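Type II secretion system protein H (Vibrio cholerae, PDB 4DQ9) forms part of the type II secretion pseudopilus tip complex, which is critical for recognising and binding secreted substrates such as proteases and toxins. Local coordinates at residues Q11-R16 with R40-L45; L18-E23 with F31-D36; K55-N58 with T62-T65; F75-G78 with W82-D85; I130-K133 with E139-R142. One frame throughout, in Å; residues are numbered along the deposited sequence.

Contact 1 of 5, residues Q11-R16 with R40-L45; sequences QSFYQR and RRLTFL. With NA (sodium ion), chain C.
Arg16 runs its aliphatic part past the CE1-CZ-CE2 end of the Phe44 ring, and the contact is easiest to follow from its CB outward. Arg16 CB comes within 3.7 Å of Phe44 CE1 and almost as near to CZ. CG stands beside the backbone N (chi1 -69°), and the chain then runs extended to NE, which brings Arg16 CD to 3.8 Å from Phe44 CZ. Arg16 NE turns back to its own helix and donates to Ser12 OG at 3.0 Å, one turn earlier, the hydroxyl lying 18° out of the guanidinium plane. Arg16 NH1 passes 4.2 Å from Phe44 CE2 and gives a hydrogen bond to the carbonyl of Thr62. Arginine suits this place at the border of the core, since its methylenes pack against an aromatic ring while its charged end finds polar partners. In the pilin fold of this family the long N-terminal helix packs on an antiparallel sheet; here helix 11-16 and strand 41-45 run only 12° from parallel, with axes 11.1 Å apart. Large side chains span that gap. Phe13 reaches from the helix to set CD1 3.7 Å from Leu42 CD1, and its CE1 approaches Phe44 CE1 at 4.1 Å. Between Leu42 and Phe44, Thr43 points to the other side of the strand, where its OG1 binds a sodium ion at 2.6 Å together with Asp36.

Contact 2 of 5, residues L18-E23 with F31-D36; sequences LLLNEE and FGVRID. With NA (sodium ion), chain C.
Leu20 wedges its two methyl groups against the start of strand 31-36. Leu20 CD2 lies 3.8 Å from Phe31 CD2 and equally close to Phe31 CB. The other branch, Leu20 CD1, goes further along the strand, touching the carbonyl O of Gly32 at 3.6 Å and Val33 CG2 at 3.8 Å. A forked, apolar leucine can thus fill the angle between a ring and a beta-branched neighbour, and this is the close-packed, buried half of the contact. It belongs to the helix-on-sheet core of the pseudopilin fold: the chain leaves the helix, turns, and comes back as the first strand, running back along the helix it has just left, segment axes 155° apart. Toward the outer side the packing becomes mixed. Glu23 offers only its aliphatic part to Phe31, with Glu23 CG 3.7 Å from Phe31 CZ; its carboxylate, turned 85° to the ring plane, forms a salt bridge with Lys60. The bend at chi2 (72°) keeps the methylene against the CE1-CZ side of the ring while the carboxylate turns off toward Lys60. Trp56 meets the same phenylalanine edge-to-face. At the other end of the strand, buried Arg34 makes a salt bridge to the partly exposed Asp36, with NE and NH2 both on OD2, and Asp36 OD2 also binds a sodium ion at 2.7 Å.

Contact 3 of 5, residues K55-N58 with T62-T65; sequences KWQN and TNQT
The carbonyl oxygen of Trp56 is gripped by two asparagine amides, one from each side of its plane. Asn63 ND2 reaches Trp56 O across the contact at 3.2 Å, standing well above the carbonyl plane. Asn58 ND2, two residues further on in the same segment, donates to Trp56 O from the opposite face at 2.9 Å. This oxygen and its two donors lie at the ends of a short loop interrupting strand 54-66, an edge strand of the sheet formed with strands 41-48, 31-36 and 115-117: residues 55-58 leave strand 41-48 behind them and residues 62-65 return to it, so that Phe44 bonds through its backbone to both Trp56 and Asn63. Asparagine is apt here, because its short amide can pin a backbone oxygen without filling much space. Asn63 places CG between its backbone N and carbonyl carbon (chi1 61°), which swings the amide over to the first segment, and the accepting oxygen lies within 8° of the amide plane. Asn58 uses its other end as well, OD1 taking the N-H groups of Lys60 and Met61 and so holding the loop's turn, while its CB rests over the centre of the Trp56 indole. Lys55 stretches fully extended across Asn63, Lys55 CD lying 3.7 Å from Asn63 OD1, and carries its methylenes on toward Gln64, whose OE1 bonds to Thr43. Lys55 is also part of a second sodium site, with Gln54 and Glu110. A surface water donates to Asn63 OD1 at 2.6 Å and accepts a weak bond from Lys55 NZ at 3.4 Å.

Contact 4 of 5, residues F75-G78 with W82-D85; sequences FELG and WQKD
Glu76 lies flat over the indole of Trp82. Glu76 CG sits above the six-membered ring of Trp82, 3.7 Å from the centroid and 19° off the normal, a CH-pi contact, and the extended chain then slides the carboxylate along the ring system with the two planes only 18° apart. Glu76 OE2 ends 3.3 Å from Trp82 CE2. It accepts nothing from the nearby NE1, whose hydrogen goes instead to Asp138. A second CH-pi contact lies beside it. Gln83 CG stands over one face of the Phe75 ring, 3.7 Å from its centroid, with its amide nearly parallel to the ring; the bend at chi2 (-94°) folds the chain down onto the phenyl. Glutamine fits at such a surface, giving methylenes to the aromatic face and an amide to water. Between these two contacts the loop that follows strand 71-77, an edge strand of the C-terminal sheet, doubles back on the strand's end: Gln83 N bonds to Phe75 O at 2.8 Å, and Trp82 CA adds a C-H contact to the same oxygen at 3.5 Å. Further along, a water accepts from both Leu77 N at 2.9 Å and Gln83 NE2 at 3.1 Å, linking the strand backbone to the glutamine amide.

Contact 5 of 5, residues I130-K133 with E139-R142; sequences IFPK and EQWR
Direct hydrogen bonding between Ile130 and Trp141 is confined to one backbone link, Ile130 N to Trp141 O at 3.0 Å. No direct bond runs from Trp141 N to Ile130 O; a water links them, giving one hydrogen to Ile130 O and the other to Gln140 OE1, each at 2.7 Å, and accepting from Trp141 N at 3.1 Å. One water thus meets all three groups. Within the second segment, Arg142 NH1 returns to Gln140 O at 2.9 Å, the oxygen lying in the guanidinium plane, at its edge, and further serves Ala155. Van der Waals packing is carried by Gln140 and Phe131. The glutamine chain bends at chi2 (-69°) and folds over the base of the phenylalanine, putting Gln140 CD 3.4 Å from Phe131 CB and CG 3.5 Å from the same atom. The ring itself leads away, toward Pro137. A glutamine serves both purposes, since OE1 takes the water while NE2 reaches the backbone O of Glu136 in the connecting loop. Ile130 and Trp141 put their side chains on the helix-facing side of the sheet, touching Ser9 and Ala10 respectively. These contacts lie at the loop end of the beta hairpin of strands 126-132 and 141-145 in the C-terminal sheet.

In the fold
From the N terminus, helix 2-27 supplies the first halves of contacts 1 and 2. Contact 2 closes the short turn into strand 31-36, and this closure falls within the longer span that contact 1 completes on strand 41-48. The remaining three follow in series, none crossing another. Contact 3 closes the loop interrupting strand 54-66 and completes the edge of the same sheet; its Trp56 packs against the side chains of contact 2. Contact 4 then folds a loop back on strand 71-77, and contact 5 closes the hairpin after strand 126-132, both on the second sheet's strands, contact 4 with one side in a loop. Ile35 touching Phe75 bridges the two sheets between contacts 2 and 4.

Contact 1 of 5, residues Q11-R16 with R40-L45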
# COMPACT_ATOMS: atom_id res chain seq x y z
N GLN A 11 22.23 9.53 -8.74
CA GLN A 11 22.91 9.50 -7.40
C GLN A 11 21.93 9.96 -6.34
O GLN A 11 21.85 9.38 -5.23
CB GLN A 11 24.07 10.45 -7.50
CG GLN A 11 25.22 10.02 -8.33
CD GLN A 11 26.45 11.07 -8.17
OE1 GLN A 11 26.26 12.28 -8.08
NE2 GLN A 11 27.66 10.58 -8.20
N SER A 12 21.14 10.99 -6.68
CA SER A 12 20.17 11.56 -5.70
C SER A 12 19.17 10.45 -5.38
O SER A 12 18.88 10.24 -4.15
CB SER A 12 19.45 12.77 -6.23
OG SER A 12 18.21 13.06 -5.59
N PHE A 13 18.60 9.80 -6.39
CA PHE A 13 17.66 8.71 -6.08
C PHE A 13 18.28 7.59 -5.23
O PHE A 13 17.65 7.08 -4.28
CB PHE A 13 16.92 8.23 -7.31
CG PHE A 13 16.01 7.06 -7.03
CD1 PHE A 13 14.86 7.31 -6.33
CD2 PHE A 13 16.29 5.80 -7.40
CE1 PHE A 13 14.01 6.24 -5.97
CE2 PHE A 13 15.39 4.74 -7.16
CZ PHE A 13 14.27 4.98 -6.43
N TYR A 14 19.49 7.18 -5.56
CA TYR A 14 20.21 6.13 -4.86
C TYR A 14 20.33 6.51 -3.41
O TYR A 14 20.05 5.68 -2.55
CB TYR A 14 21.53 5.91 -5.49
CG TYR A 14 22.41 4.91 -4.86
CD1 TYR A 14 22.11 3.56 -4.99
CD2 TYR A 14 23.65 5.31 -4.33
CE1 TYR A 14 22.94 2.63 -4.46
CE2 TYR A 14 24.51 4.38 -3.85
CZ TYR A 14 24.11 3.03 -3.89
OH TYR A 14 24.91 2.01 -3.43
N GLN A 15 20.73 7.74 -3.14
CA GLN A 15 20.99 8.20 -1.77
C GLN A 15 19.71 8.21 -1.00
O GLN A 15 19.70 7.80 0.19
CB GLN A 15 21.56 9.58 -1.74
CG GLN A 15 22.94 9.64 -2.40
CD GLN A 15 23.49 11.12 -2.50
OE1 GLN A 15 22.74 12.10 -2.53
NE2 GLN A 15 24.83 11.26 -2.53
N ARG A 16 18.60 8.56 -1.69
CA ARG A 16 17.32 8.65 -1.00
C ARG A 16 16.75 7.26 -0.74
O ARG A 16 16.20 7.03 0.35
CB ARG A 16 16.33 9.50 -1.81
CG ARG A 16 16.79 10.96 -1.81
CD ARG A 16 16.28 11.71 -3.07
NE ARG A 16 16.70 13.13 -3.03
CZ ARG A 16 16.10 13.99 -2.25
NH1 ARG A 16 15.09 13.58 -1.53
NH2 ARG A 16 16.43 15.29 -2.21
N ARG A 40 7.54 13.00 -14.13
CA ARG A 40 8.95 12.80 -13.82
C ARG A 40 9.19 13.08 -12.32
O ARG A 40 10.18 13.71 -11.97
CB ARG A 40 9.82 13.68 -14.72
CG ARG A 40 9.49 13.49 -16.25
CD ARG A 40 10.05 14.48 -17.23
NE ARG A 40 9.63 15.87 -16.97
CZ ARG A 40 10.40 16.82 -16.43
NH1 ARG A 40 11.69 16.62 -16.21
NH2 ARG A 40 9.90 18.03 -16.14
N ARG A 41 8.31 12.58 -11.47
CA ARG A 41 8.36 12.87 -10.06
C ARG A 41 8.61 11.61 -9.26
O ARG A 41 8.09 10.51 -9.65
CB ARG A 41 7.03 13.50 -9.67
CG ARG A 41 7.20 14.24 -8.39
CD ARG A 41 6.01 15.18 -8.10
NE ARG A 41 5.74 16.09 -9.20
CZ ARG A 41 4.53 16.60 -9.41
NH1 ARG A 41 3.50 16.31 -8.60
NH2 ARG A 41 4.34 17.41 -10.44
N LEU A 42 9.33 11.73 -8.12
CA LEU A 42 9.49 10.61 -7.25
C LEU A 42 9.01 11.16 -5.93
O LEU A 42 9.47 12.27 -5.49
CB LEU A 42 10.96 10.24 -7.19
CG LEU A 42 11.59 9.76 -8.51
CD1 LEU A 42 13.17 9.80 -8.40
CD2 LEU A 42 10.95 8.38 -8.80
N THR A 43 8.17 10.37 -5.26
CA THR A 43 7.71 10.84 -3.91
C THR A 43 8.00 9.76 -2.87
O THR A 43 7.80 8.58 -3.14
CB THR A 43 6.20 11.02 -3.94
OG1 THR A 43 5.90 11.93 -5.03
CG2 THR A 43 5.62 11.68 -2.60
N PHE A 44 8.47 10.19 -1.69
CA PHE A 44 8.99 9.29 -0.67
C PHE A 44 7.98 9.28 0.46
O PHE A 44 7.73 10.31 1.05
CB PHE A 44 10.38 9.78 -0.25
CG PHE A 44 11.34 9.78 -1.45
CD1 PHE A 44 12.04 8.65 -1.78
CD2 PHE A 44 11.53 10.97 -2.16
CE1 PHE A 44 12.90 8.64 -2.90
CE2 PHE A 44 12.40 10.93 -3.29
CZ PHE A 44 13.02 9.76 -3.60
N LEU A 45 7.35 8.13 0.66
CA LEU A 45 6.15 7.95 1.50
C LEU A 45 6.43 7.07 2.73
O LEU A 45 7.33 6.23 2.74
CB LEU A 45 5.08 7.25 0.69
CG LEU A 45 4.72 7.99 -0.59
CD1 LEU A 45 3.86 7.11 -1.51
CD2 LEU A 45 4.00 9.30 -0.30
NA NA C . 5.82 10.74 -7.37

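Contact 2 of 5, residues L18-E23 with F31-D36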
# COMPACT_ATOMS: atom_id res chain seq x y z
N LEU A 18 18.53 4.51 -0.29
CA LEU A 18 19.37 3.90 0.74
C LEU A 18 18.89 4.43 2.06
O LEU A 18 18.74 3.69 3.06
CB LEU A 18 20.83 4.21 0.49
CG LEU A 18 21.65 3.41 -0.49
CD1 LEU A 18 23.21 3.69 -0.22
CD2 LEU A 18 21.49 2.00 -0.45
N LEU A 19 18.64 5.75 2.13
CA LEU A 19 18.23 6.39 3.37
C LEU A 19 16.93 5.81 3.88
O LEU A 19 16.75 5.51 5.11
CB LEU A 19 18.14 7.91 3.20
CG LEU A 19 18.06 8.66 4.49
CD1 LEU A 19 18.65 10.13 4.43
CD2 LEU A 19 16.57 8.75 4.81
N LEU A 20 15.96 5.61 2.98
CA LEU A 20 14.64 5.13 3.40
C LEU A 20 14.79 3.67 3.84
O LEU A 20 14.10 3.31 4.81
CB LEU A 20 13.66 5.02 2.24
CG LEU A 20 12.69 6.10 1.81
CD1 LEU A 20 11.68 5.52 0.66
CD2 LEU A 20 12.08 6.92 2.95
N ASN A 21 15.62 2.84 3.21
CA ASN A 21 15.86 1.44 3.57
C ASN A 21 16.42 1.39 5.00
O ASN A 21 15.92 0.69 5.87
CB ASN A 21 16.77 0.75 2.57
CG ASN A 21 17.18 -0.60 2.98
OD1 ASN A 21 16.33 -1.51 3.24
ND2 ASN A 21 18.49 -0.82 3.00
N GLU A 22 17.41 2.24 5.25
CA GLU A 22 18.00 2.43 6.58
C GLU A 22 16.97 2.88 7.63
O GLU A 22 16.92 2.30 8.68
CB GLU A 22 19.12 3.45 6.42
CG GLU A 22 19.92 3.86 7.67
CD GLU A 22 21.07 4.79 7.31
OE1 GLU A 22 21.04 5.54 6.30
OE2 GLU A 22 21.98 4.87 8.11
N GLU A 23 16.07 3.80 7.25
CA GLU A 23 15.06 4.32 8.14
C GLU A 23 14.12 3.20 8.51
O GLU A 23 13.74 3.05 9.70
CB GLU A 23 14.31 5.50 7.58
CG GLU A 23 13.59 6.26 8.63
CD GLU A 23 14.46 7.06 9.53
OE1 GLU A 23 15.67 7.41 9.29
OE2 GLU A 23 13.88 7.43 10.51
N PHE A 31 8.19 2.28 4.54
CA PHE A 31 8.26 3.40 3.61
C PHE A 31 8.04 2.93 2.19
O PHE A 31 7.83 1.76 1.98
CB PHE A 31 9.63 4.10 3.80
CG PHE A 31 9.80 4.69 5.17
CD1 PHE A 31 10.32 3.93 6.24
CD2 PHE A 31 9.43 6.01 5.46
CE1 PHE A 31 10.47 4.45 7.49
CE2 PHE A 31 9.54 6.51 6.73
CZ PHE A 31 10.08 5.78 7.74
N GLY A 32 8.02 3.85 1.26
CA GLY A 32 7.76 3.47 -0.08
C GLY A 32 8.17 4.60 -1.02
O GLY A 32 8.33 5.73 -0.59
N VAL A 33 8.27 4.30 -2.34
CA VAL A 33 8.55 5.31 -3.31
C VAL A 33 7.46 5.21 -4.40
O VAL A 33 7.12 4.12 -4.86
CB VAL A 33 9.90 5.15 -4.00
CG1 VAL A 33 9.99 6.18 -5.10
CG2 VAL A 33 11.00 5.17 -3.02
N ARG A 34 6.76 6.34 -4.66
CA ARG A 34 5.83 6.44 -5.79
C ARG A 34 6.56 7.08 -6.99
O ARG A 34 7.22 8.13 -6.79
CB ARG A 34 4.58 7.19 -5.44
CG ARG A 34 3.60 6.98 -6.60
CD ARG A 34 2.32 7.51 -6.35
NE ARG A 34 2.48 8.95 -6.38
CZ ARG A 34 2.32 9.77 -5.35
NH1 ARG A 34 2.00 9.33 -4.16
NH2 ARG A 34 2.54 11.07 -5.56
N ILE A 35 6.63 6.38 -8.13
CA ILE A 35 7.20 6.93 -9.30
C ILE A 35 6.06 7.38 -10.24
O ILE A 35 5.16 6.59 -10.55
CB ILE A 35 7.99 5.78 -9.99
CG1 ILE A 35 8.99 5.11 -9.03
CG2 ILE A 35 8.69 6.33 -11.28
CD1 ILE A 35 9.61 3.76 -9.55
N ASP A 36 6.10 8.62 -10.72
CA ASP A 36 5.11 9.19 -11.65
C ASP A 36 5.86 9.53 -12.93
O ASP A 36 6.53 10.52 -13.04
CB ASP A 36 4.45 10.37 -11.03
CG ASP A 36 3.57 10.01 -9.72
OD1 ASP A 36 2.78 8.99 -9.71
OD2 ASP A 36 3.46 10.87 -8.72
NA NA C . 5.82 10.74 -7.37

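Contact 3 of 5, residues K55-N58 with T62-T65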
# COMPACT_ATOMS: atom_id res chain seq x y z
N LYS A 55 3.20 11.51 2.48
CA LYS A 55 4.57 11.95 2.27
C LYS A 55 5.38 11.96 3.60
O LYS A 55 4.87 12.37 4.67
CB LYS A 55 4.61 13.35 1.62
CG LYS A 55 3.98 13.47 0.28
CD LYS A 55 4.08 14.94 -0.18
CE LYS A 55 3.42 15.08 -1.50
NZ LYS A 55 3.39 16.56 -1.77
N TRP A 56 6.60 11.49 3.58
CA TRP A 56 7.38 11.38 4.85
C TRP A 56 7.92 12.75 5.23
O TRP A 56 8.94 13.17 4.66
CB TRP A 56 8.49 10.33 4.70
CG TRP A 56 9.29 10.10 5.90
CD1 TRP A 56 8.84 10.10 7.20
CD2 TRP A 56 10.72 9.91 6.00
NE1 TRP A 56 9.88 9.93 8.07
CE2 TRP A 56 11.04 9.77 7.36
CE3 TRP A 56 11.76 9.81 5.06
CZ2 TRP A 56 12.34 9.54 7.80
CZ3 TRP A 56 13.07 9.60 5.54
CH2 TRP A 56 13.33 9.46 6.87
N GLN A 57 7.38 13.34 6.29
CA GLN A 57 7.96 14.64 6.72
C GLN A 57 9.05 14.35 7.71
O GLN A 57 8.87 13.59 8.65
CB GLN A 57 6.89 15.63 7.18
CG GLN A 57 5.91 15.78 6.06
CD GLN A 57 5.15 17.04 6.06
OE1 GLN A 57 5.72 18.14 6.25
NE2 GLN A 57 3.82 16.92 5.82
N ASN A 58 10.26 14.83 7.41
CA ASN A 58 11.38 14.38 8.16
C ASN A 58 12.47 15.41 8.09
O ASN A 58 12.40 16.31 7.23
CB ASN A 58 11.86 13.06 7.65
CG ASN A 58 12.53 13.18 6.29
OD1 ASN A 58 13.75 13.35 6.22
ND2 ASN A 58 11.75 13.21 5.21
N THR A 62 14.24 15.96 1.63
CA THR A 62 12.97 16.29 1.04
C THR A 62 12.27 15.02 0.58
O THR A 62 12.91 14.01 0.29
CB THR A 62 13.13 17.20 -0.19
OG1 THR A 62 14.04 16.60 -1.10
CG2 THR A 62 13.71 18.56 0.24
N ASN A 63 10.95 15.07 0.53
CA ASN A 63 10.15 13.89 0.23
C ASN A 63 9.54 13.85 -1.20
O ASN A 63 8.80 12.96 -1.46
CB ASN A 63 9.08 13.70 1.31
CG ASN A 63 8.12 14.89 1.39
OD1 ASN A 63 7.67 15.43 0.39
ND2 ASN A 63 7.77 15.29 2.61
N GLN A 64 9.85 14.80 -2.07
CA GLN A 64 9.41 14.76 -3.44
C GLN A 64 10.50 15.39 -4.28
O GLN A 64 11.03 16.45 -3.91
CB GLN A 64 8.14 15.55 -3.60
CG GLN A 64 7.46 15.16 -4.86
CD GLN A 64 6.02 15.56 -4.88
OE1 GLN A 64 5.08 14.71 -4.94
NE2 GLN A 64 5.82 16.83 -4.86
N THR A 65 10.87 14.73 -5.34
CA THR A 65 11.85 15.33 -6.31
C THR A 65 11.24 15.29 -7.72
O THR A 65 10.48 14.39 -8.04
CB THR A 65 13.22 14.68 -6.30
OG1 THR A 65 13.06 13.31 -6.65
CG2 THR A 65 13.89 14.79 -4.90
O HOH W 1 6.41 17.56 -0.46

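Contact 4 of 5, residues F75-G78 with W82-D85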
# COMPACT_ATOMS: atom_id res chain seq x y z
N PHE A 75 10.75 3.03 -15.43
CA PHE A 75 11.01 2.01 -14.43
C PHE A 75 10.41 0.65 -14.92
O PHE A 75 9.48 0.64 -15.76
CB PHE A 75 10.54 2.33 -13.02
CG PHE A 75 9.07 2.24 -12.77
CD1 PHE A 75 8.20 3.22 -13.27
CD2 PHE A 75 8.57 1.22 -11.98
CE1 PHE A 75 6.82 3.17 -13.05
CE2 PHE A 75 7.16 1.12 -11.75
CZ PHE A 75 6.28 2.11 -12.33
N GLU A 76 10.97 -0.40 -14.36
CA GLU A 76 10.58 -1.80 -14.56
C GLU A 76 10.39 -2.36 -13.17
O GLU A 76 11.18 -2.02 -12.23
CB GLU A 76 11.68 -2.65 -15.25
CG GLU A 76 11.96 -2.36 -16.62
CD GLU A 76 13.24 -2.92 -17.12
OE1 GLU A 76 14.26 -3.07 -16.36
OE2 GLU A 76 13.25 -3.17 -18.32
N LEU A 77 9.34 -3.17 -12.97
CA LEU A 77 9.21 -4.02 -11.78
C LEU A 77 9.60 -5.41 -12.03
O LEU A 77 9.05 -6.04 -12.93
CB LEU A 77 7.72 -4.05 -11.33
CG LEU A 77 7.23 -2.64 -11.02
CD1 LEU A 77 5.71 -2.57 -10.72
CD2 LEU A 77 7.92 -2.02 -9.85
N GLY A 78 10.56 -5.86 -11.24
CA GLY A 78 11.02 -7.23 -11.29
C GLY A 78 11.55 -7.46 -12.69
O GLY A 78 12.28 -6.64 -13.24
N TRP A 82 9.33 -2.07 -19.37
CA TRP A 82 9.36 -0.63 -18.99
C TRP A 82 7.92 -0.13 -18.91
O TRP A 82 7.05 -0.53 -19.71
CB TRP A 82 10.16 0.24 -19.99
CG TRP A 82 11.60 -0.08 -20.04
CD1 TRP A 82 12.30 -0.77 -21.03
CD2 TRP A 82 12.56 0.27 -19.05
NE1 TRP A 82 13.62 -0.80 -20.71
CE2 TRP A 82 13.81 -0.18 -19.49
CE3 TRP A 82 12.52 0.99 -17.84
CZ2 TRP A 82 14.97 0.03 -18.72
CZ3 TRP A 82 13.63 1.15 -17.09
CH2 TRP A 82 14.86 0.68 -17.51
N GLN A 83 7.65 0.72 -17.92
CA GLN A 83 6.32 1.18 -17.60
C GLN A 83 5.81 2.33 -18.43
O GLN A 83 4.58 2.45 -18.67
CB GLN A 83 6.21 1.51 -16.12
CG GLN A 83 6.35 0.22 -15.32
CD GLN A 83 5.06 -0.47 -14.94
OE1 GLN A 83 3.98 0.07 -15.05
NE2 GLN A 83 5.19 -1.66 -14.38
N LYS A 84 6.71 3.20 -18.87
CA LYS A 84 6.27 4.41 -19.55
C LYS A 84 5.79 4.04 -20.97
O LYS A 84 6.46 3.28 -21.67
CB LYS A 84 7.44 5.42 -19.56
CG LYS A 84 7.02 6.82 -20.08
CD LYS A 84 8.06 7.90 -19.88
CE LYS A 84 7.48 9.32 -20.13
NZ LYS A 84 8.60 10.28 -20.36
N ASP A 85 4.71 4.69 -21.42
CA ASP A 85 4.24 4.50 -22.81
C ASP A 85 5.05 5.40 -23.74
O ASP A 85 5.90 6.14 -23.30
CB ASP A 85 2.73 4.72 -22.91
CG ASP A 85 2.30 6.08 -22.59
OD1 ASP A 85 2.77 7.06 -23.16
OD2 ASP A 85 1.38 6.23 -21.75
O HOH W 2 7.52 -3.62 -15.16

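Contact 5 of 5, residues I130-K133 with E139-R142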
# COMPACT_ATOMS: atom_id res chain seq x y z
N ILE A 130 17.20 6.90 -15.56
CA ILE A 130 17.12 8.39 -15.72
C ILE A 130 18.04 8.72 -16.87
O ILE A 130 19.20 8.35 -16.87
CB ILE A 130 17.49 9.17 -14.46
CG1 ILE A 130 16.55 8.85 -13.24
CG2 ILE A 130 17.50 10.79 -14.66
CD1 ILE A 130 17.01 9.32 -11.85
N PHE A 131 17.54 9.48 -17.78
CA PHE A 131 18.18 9.66 -19.05
C PHE A 131 17.70 10.87 -19.84
O PHE A 131 16.63 11.37 -19.64
CB PHE A 131 18.03 8.43 -19.91
CG PHE A 131 16.60 7.99 -20.06
CD1 PHE A 131 16.01 7.22 -19.08
CD2 PHE A 131 15.80 8.40 -21.13
CE1 PHE A 131 14.72 6.77 -19.17
CE2 PHE A 131 14.46 7.98 -21.24
CZ PHE A 131 13.88 7.21 -20.25
N PRO A 132 18.54 11.35 -20.75
CA PRO A 132 18.17 12.54 -21.45
C PRO A 132 16.98 12.27 -22.40
O PRO A 132 16.85 11.19 -23.09
CB PRO A 132 19.40 12.85 -22.30
CG PRO A 132 20.48 12.29 -21.53
CD PRO A 132 19.95 11.02 -20.97
N LYS A 133 16.14 13.30 -22.50
CA LYS A 133 14.99 13.30 -23.50
C LYS A 133 15.54 13.01 -24.90
O LYS A 133 16.53 13.56 -25.27
CB LYS A 133 14.16 14.58 -23.46
CG LYS A 133 12.93 14.61 -24.26
CD LYS A 133 12.17 15.97 -24.12
CE LYS A 133 11.94 16.43 -22.73
NZ LYS A 133 11.53 17.87 -22.73
N GLU A 139 19.99 0.65 -20.63
CA GLU A 139 21.41 0.84 -20.47
C GLU A 139 21.72 2.28 -20.13
O GLU A 139 22.62 2.90 -20.70
CB GLU A 139 22.08 0.47 -21.79
CG GLU A 139 22.15 -1.02 -22.09
CD GLU A 139 23.41 -1.26 -22.92
OE1 GLU A 139 23.52 -0.76 -24.09
OE2 GLU A 139 24.33 -1.90 -22.36
N GLN A 140 20.96 2.87 -19.20
CA GLN A 140 21.14 4.30 -18.78
C GLN A 140 21.60 4.34 -17.33
O GLN A 140 21.72 3.28 -16.69
CB GLN A 140 19.79 5.06 -18.96
CG GLN A 140 19.33 5.22 -20.39
CD GLN A 140 20.16 6.17 -21.24
OE1 GLN A 140 21.07 6.81 -20.77
NE2 GLN A 140 19.76 6.34 -22.50
N TRP A 141 21.86 5.52 -16.78
CA TRP A 141 22.10 5.61 -15.33
C TRP A 141 20.82 5.03 -14.73
O TRP A 141 19.71 5.39 -15.10
CB TRP A 141 22.29 7.08 -14.92
CG TRP A 141 23.67 7.54 -15.17
CD1 TRP A 141 24.13 8.35 -16.18
CD2 TRP A 141 24.79 7.24 -14.35
NE1 TRP A 141 25.49 8.52 -16.04
CE2 TRP A 141 25.92 7.82 -14.94
CE3 TRP A 141 24.95 6.45 -13.19
CZ2 TRP A 141 27.17 7.66 -14.38
CZ3 TRP A 141 26.16 6.27 -12.67
CH2 TRP A 141 27.29 6.87 -13.26
N ARG A 142 21.02 4.18 -13.75
CA ARG A 142 19.91 3.41 -13.18
C ARG A 142 20.22 3.01 -11.76
O ARG A 142 21.36 2.91 -11.34
CB ARG A 142 19.55 2.21 -14.03
CG ARG A 142 20.53 1.23 -14.19
CD ARG A 142 20.22 0.31 -15.42
NE ARG A 142 21.26 -0.72 -15.52
CZ ARG A 142 22.46 -0.55 -16.09
NH1 ARG A 142 22.80 0.58 -16.67
NH2 ARG A 142 23.35 -1.57 -16.14
O HOH W 3 21.47 8.11 -18.39